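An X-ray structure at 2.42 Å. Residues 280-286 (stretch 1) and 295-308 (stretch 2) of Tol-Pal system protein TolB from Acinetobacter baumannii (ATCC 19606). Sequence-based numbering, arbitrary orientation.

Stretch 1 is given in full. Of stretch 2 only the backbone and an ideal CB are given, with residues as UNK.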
# COMPACT_ATOMS: atom_id res chain seq x y z
N GLY A 280 -7.40 -22.80 19.90
CA GLY A 280 -8.38 -23.59 19.19
C GLY A 280 -8.95 -22.93 17.95
O GLY A 280 -9.70 -23.58 17.21
N SER A 281 -8.61 -21.67 17.70
CA SER A 281 -9.09 -20.93 16.54
C SER A 281 -8.05 -19.89 16.18
O SER A 281 -7.38 -19.35 17.07
CB SER A 281 -10.44 -20.27 16.81
OG SER A 281 -10.31 -19.21 17.74
N PRO A 282 -7.87 -19.58 14.89
CA PRO A 282 -6.86 -18.59 14.49
C PRO A 282 -7.21 -17.20 15.03
O PRO A 282 -8.25 -16.63 14.69
CB PRO A 282 -6.90 -18.63 12.96
CG PRO A 282 -7.63 -19.88 12.60
CD PRO A 282 -8.54 -20.21 13.74
N GLN A 283 -6.33 -16.67 15.86
CA GLN A 283 -6.47 -15.33 16.42
C GLN A 283 -5.16 -14.58 16.27
O GLN A 283 -4.11 -15.17 16.01
CB GLN A 283 -6.90 -15.37 17.89
CG GLN A 283 -8.25 -16.02 18.15
CD GLN A 283 -9.39 -15.32 17.43
OE1 GLN A 283 -9.30 -14.13 17.12
NE2 GLN A 283 -10.46 -16.05 17.18
N ILE A 284 -5.22 -13.26 16.43
CA ILE A 284 -4.06 -12.39 16.33
C ILE A 284 -3.57 -12.08 17.73
O ILE A 284 -4.32 -11.54 18.56
CB ILE A 284 -4.38 -11.11 15.55
CG1 ILE A 284 -4.53 -11.41 14.06
CG2 ILE A 284 -3.28 -10.07 15.77
CD1 ILE A 284 -5.00 -10.22 13.26
N TYR A 285 -2.31 -12.42 18.01
CA TYR A 285 -1.70 -12.20 19.31
C TYR A 285 -0.56 -11.19 19.17
O TYR A 285 -0.09 -10.88 18.07
CB TYR A 285 -1.18 -13.51 19.90
CG TYR A 285 -2.27 -14.47 20.31
CD1 TYR A 285 -2.99 -15.18 19.35
CD2 TYR A 285 -2.58 -14.68 21.64
CE1 TYR A 285 -3.99 -16.06 19.72
CE2 TYR A 285 -3.58 -15.56 22.02
CZ TYR A 285 -4.28 -16.25 21.05
OH TYR A 285 -5.27 -17.13 21.41
N ARG A 286 -0.12 -10.67 20.32
CA ARG A 286 0.94 -9.68 20.38
C ARG A 286 2.04 -10.19 21.30
O ARG A 286 1.80 -10.43 22.49
CB ARG A 286 0.42 -8.33 20.88
CG ARG A 286 1.49 -7.25 21.01
CD ARG A 286 0.99 -6.08 21.85
NE ARG A 286 2.00 -5.05 22.01
CZ ARG A 286 2.83 -4.96 23.04
NH1 ARG A 286 2.80 -5.84 24.02
NH2 ARG A 286 3.72 -3.97 23.08
N UNK A 295 -0.00 -11.79 24.22
CA UNK A 295 -1.32 -11.29 24.58
C UNK A 295 -2.23 -11.33 23.36
O UNK A 295 -1.81 -10.97 22.25
CB UNK A 295 -1.23 -9.87 25.14
N UNK A 296 -3.47 -11.75 23.57
CA UNK A 296 -4.45 -11.79 22.49
C UNK A 296 -4.99 -10.39 22.21
O UNK A 296 -5.32 -9.64 23.14
CB UNK A 296 -5.59 -12.74 22.84
N UNK A 297 -5.08 -10.05 20.93
CA UNK A 297 -5.57 -8.75 20.50
C UNK A 297 -6.97 -8.80 19.92
O UNK A 297 -7.76 -7.87 20.13
CB UNK A 297 -4.61 -8.15 19.47
N UNK A 298 -7.31 -9.86 19.19
CA UNK A 298 -8.60 -9.98 18.53
C UNK A 298 -9.50 -10.94 19.30
O UNK A 298 -9.10 -12.08 19.58
CB UNK A 298 -8.42 -10.45 17.09
N UNK A 299 -10.71 -10.49 19.63
CA UNK A 299 -11.66 -11.29 20.38
C UNK A 299 -12.98 -11.51 19.66
O UNK A 299 -13.76 -12.36 20.09
CB UNK A 299 -11.93 -10.63 21.73
N UNK A 300 -13.25 -10.79 18.57
CA UNK A 300 -14.50 -10.92 17.85
C UNK A 300 -14.38 -11.99 16.78
O UNK A 300 -13.41 -12.02 16.02
CB UNK A 300 -14.91 -9.58 17.23
N UNK A 301 -15.37 -12.89 16.73
CA UNK A 301 -15.42 -13.89 15.69
C UNK A 301 -14.58 -15.12 16.00
O UNK A 301 -13.87 -15.21 17.00
CB UNK A 301 -14.96 -13.27 14.37
N UNK A 302 -14.68 -16.09 15.09
CA UNK A 302 -13.96 -17.35 15.20
C UNK A 302 -12.70 -17.39 14.36
O UNK A 302 -12.01 -18.41 14.34
CB UNK A 302 -14.88 -18.51 14.80
N UNK A 303 -12.37 -16.30 13.66
CA UNK A 303 -11.21 -16.29 12.77
C UNK A 303 -10.72 -14.87 12.61
O UNK A 303 -11.43 -14.01 12.08
CB UNK A 303 -11.55 -16.90 11.41
N UNK A 304 -9.50 -14.61 13.09
CA UNK A 304 -8.81 -13.35 12.87
C UNK A 304 -7.35 -13.67 12.61
O UNK A 304 -6.70 -14.29 13.45
CB UNK A 304 -8.97 -12.40 14.06
N UNK A 305 -6.84 -13.26 11.45
CA UNK A 305 -5.51 -13.68 11.05
C UNK A 305 -4.94 -12.68 10.05
O UNK A 305 -5.64 -11.79 9.56
CB UNK A 305 -5.54 -15.09 10.45
N UNK A 306 -3.64 -12.85 9.77
CA UNK A 306 -2.94 -12.07 8.75
C UNK A 306 -3.03 -10.57 9.04
O UNK A 306 -3.37 -9.76 8.17
CB UNK A 306 -3.52 -12.37 7.36
N UNK A 307 -2.72 -10.20 10.28
CA UNK A 307 -2.78 -8.81 10.67
C UNK A 307 -1.53 -8.04 10.27
O UNK A 307 -0.42 -8.57 10.23
CB UNK A 307 -3.00 -8.70 12.18
N UNK A 308 -1.74 -6.76 9.96
CA UNK A 308 -0.65 -5.84 9.67
C UNK A 308 -0.91 -4.52 10.36
O UNK A 308 -2.06 -4.16 10.62
CB UNK A 308 -0.48 -5.64 8.16

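Position 295 pairs with Arg-286 in antiparallel register, its N 2.8 Å from Arg-286 O and its O 2.6 Å from Arg-286 N, both hydrogen bonds. CA-to-CB points to the face of the sheet that carries the Arg-286 side chain, where a long aliphatic, a polar or an acidic residue could lie alongside. The deposited residue is Lys-295. Its NZ lies 4.2 Å from Arg-286 CD and 4.3 Å from Arg-286 NH1, with no charge pairing between them.

At 296 the CB points to the opposite face, 3.6 Å from Tyr-285 CE2. An aromatic ring invites an aliphatic or long, flexible chain to lie across it. Arg-296 does so: its CG sits over the ring face, 4.2 Å from the centroid of the Tyr-285 ring. The extended chain then carries the guanidinium onward, so that Gln-283 CG lies over one of its faces, and Arg-296 NE hydrogen-bonds the backbone O of position 298 at 2.5 Å.

The N of 297 hydrogen-bonds Ile-284 O at 2.9 Å, and its CB points toward stretch 1, between Ile-284 and Arg-286. Several aliphatic residues would suit. Leu-297 places CD1 3.7 Å from Arg-286 CB and 4.3 Å from Ile-284 CG2.

Position 298 faces a free amide, Ile-284 N, and an acceptor, Gln-283 OE1, whose distance to the ideal CB is 3.8 Å. A short hydroxyl side chain can serve both, since it can donate and accept; serine or threonine fits. Thr-298 does exactly this: OG1 accepts from Ile-284 N at 3.0 Å and donates to Gln-283 OE1, also at 3.0 Å.

Positions 299 and 300 point away from stretch 1, so almost any residue would do; they are Phe-299 and Lys-300. At 301 a phi of 84° favours glycine, and Gly-301 is found. Position 302 also points away, with its ideal CB 5.2 Å from Ser-281 CB, so many residues would do; it is Ser-302.

At 303 CA-to-CB again points away, yet the Pro-282 ring is within reach of a large side chain. An apolar residue long enough to turn back would suit, and Phe-303 brings CD2 to 3.5 Å from Pro-282 CG.

The N of 304 hydrogen-bonds Pro-282 O at 2.9 Å. Its CB points sideways, 3.5 Å from Gln-283 OE1, which favours a short donor. Asn-304 supplies one: ND2 donates to Gln-283 OE1 at 2.9 Å and to the O of Lys-300 at 2.6 Å, tying the intervening loop back on itself.

At 305 the CB lies 4.5 Å from Pro-282 CB, and a small residue such as Ala-305 suffices. Position 306 points away, and its phi of 57° would suit glycine or asparagine most easily, but stretch 1 leaves the side chain free; it is Arg-306. At 307 an ideal CB would be 2.7 Å from Ile-284 CD1, a clash, so glycine is required: Gly-307 lets that methyl approach its CA to 3.7 Å. At 308 CA-to-CB points away from stretch 1, so many residues would do; it is Thr-308.

Stretch 2 (295-308) KRLTFKGSFNARGT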
# COMPACT_ATOMS: atom_id res chain seq x y z
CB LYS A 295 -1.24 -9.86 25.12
CG LYS A 295 -2.56 -9.28 25.58
CD LYS A 295 -2.65 -7.80 25.26
CE LYS A 295 -1.64 -7.00 26.06
NZ LYS A 295 -1.27 -5.73 25.38
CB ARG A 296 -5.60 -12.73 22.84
CG ARG A 296 -6.57 -12.97 21.69
CD ARG A 296 -7.53 -14.11 21.99
NE ARG A 296 -8.71 -14.06 21.13
CZ ARG A 296 -9.78 -14.82 21.29
NH1 ARG A 296 -9.87 -15.70 22.27
NH2 ARG A 296 -10.79 -14.69 20.44
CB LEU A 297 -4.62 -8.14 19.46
CG LEU A 297 -3.25 -7.70 19.97
CD1 LEU A 297 -2.39 -7.19 18.82
CD2 LEU A 297 -3.40 -6.63 21.04
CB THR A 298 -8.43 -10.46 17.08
OG1 THR A 298 -7.64 -11.66 17.07
CG2 THR A 298 -7.75 -9.39 16.24
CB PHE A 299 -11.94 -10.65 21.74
CG PHE A 299 -10.72 -10.48 22.60
CD1 PHE A 299 -10.26 -11.52 23.39
CD2 PHE A 299 -10.03 -9.28 22.62
CE1 PHE A 299 -9.14 -11.37 24.18
CE2 PHE A 299 -8.91 -9.12 23.41
CZ PHE A 299 -8.46 -10.17 24.19
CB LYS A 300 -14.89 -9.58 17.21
CG LYS A 300 -15.11 -8.46 18.20
CD LYS A 300 -16.11 -7.44 17.68
CE LYS A 300 -16.24 -6.25 18.62
NZ LYS A 300 -16.16 -4.95 17.90
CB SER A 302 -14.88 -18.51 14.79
OG SER A 302 -15.75 -18.11 13.75
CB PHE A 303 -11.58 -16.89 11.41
CG PHE A 303 -10.41 -17.05 10.47
CD1 PHE A 303 -9.96 -15.99 9.71
CD2 PHE A 303 -9.77 -18.28 10.34
CE1 PHE A 303 -8.89 -16.14 8.85
CE2 PHE A 303 -8.70 -18.43 9.48
CZ PHE A 303 -8.26 -17.36 8.73
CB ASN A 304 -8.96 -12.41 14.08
CG ASN A 304 -10.41 -12.05 14.36
OD1 ASN A 304 -10.90 -11.02 13.89
ND2 ASN A 304 -11.09 -12.89 15.13
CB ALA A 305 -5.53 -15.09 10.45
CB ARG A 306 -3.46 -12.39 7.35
CG ARG A 306 -2.98 -13.72 6.78
CD ARG A 306 -3.80 -14.89 7.30
NE ARG A 306 -2.97 -16.07 7.56
CZ ARG A 306 -3.44 -17.23 8.01
NH1 ARG A 306 -4.73 -17.41 8.25
NH2 ARG A 306 -2.60 -18.23 8.22
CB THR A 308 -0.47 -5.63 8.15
OG1 THR A 308 0.63 -4.74 7.92
CG2 THR A 308 -1.73 -5.05 7.54
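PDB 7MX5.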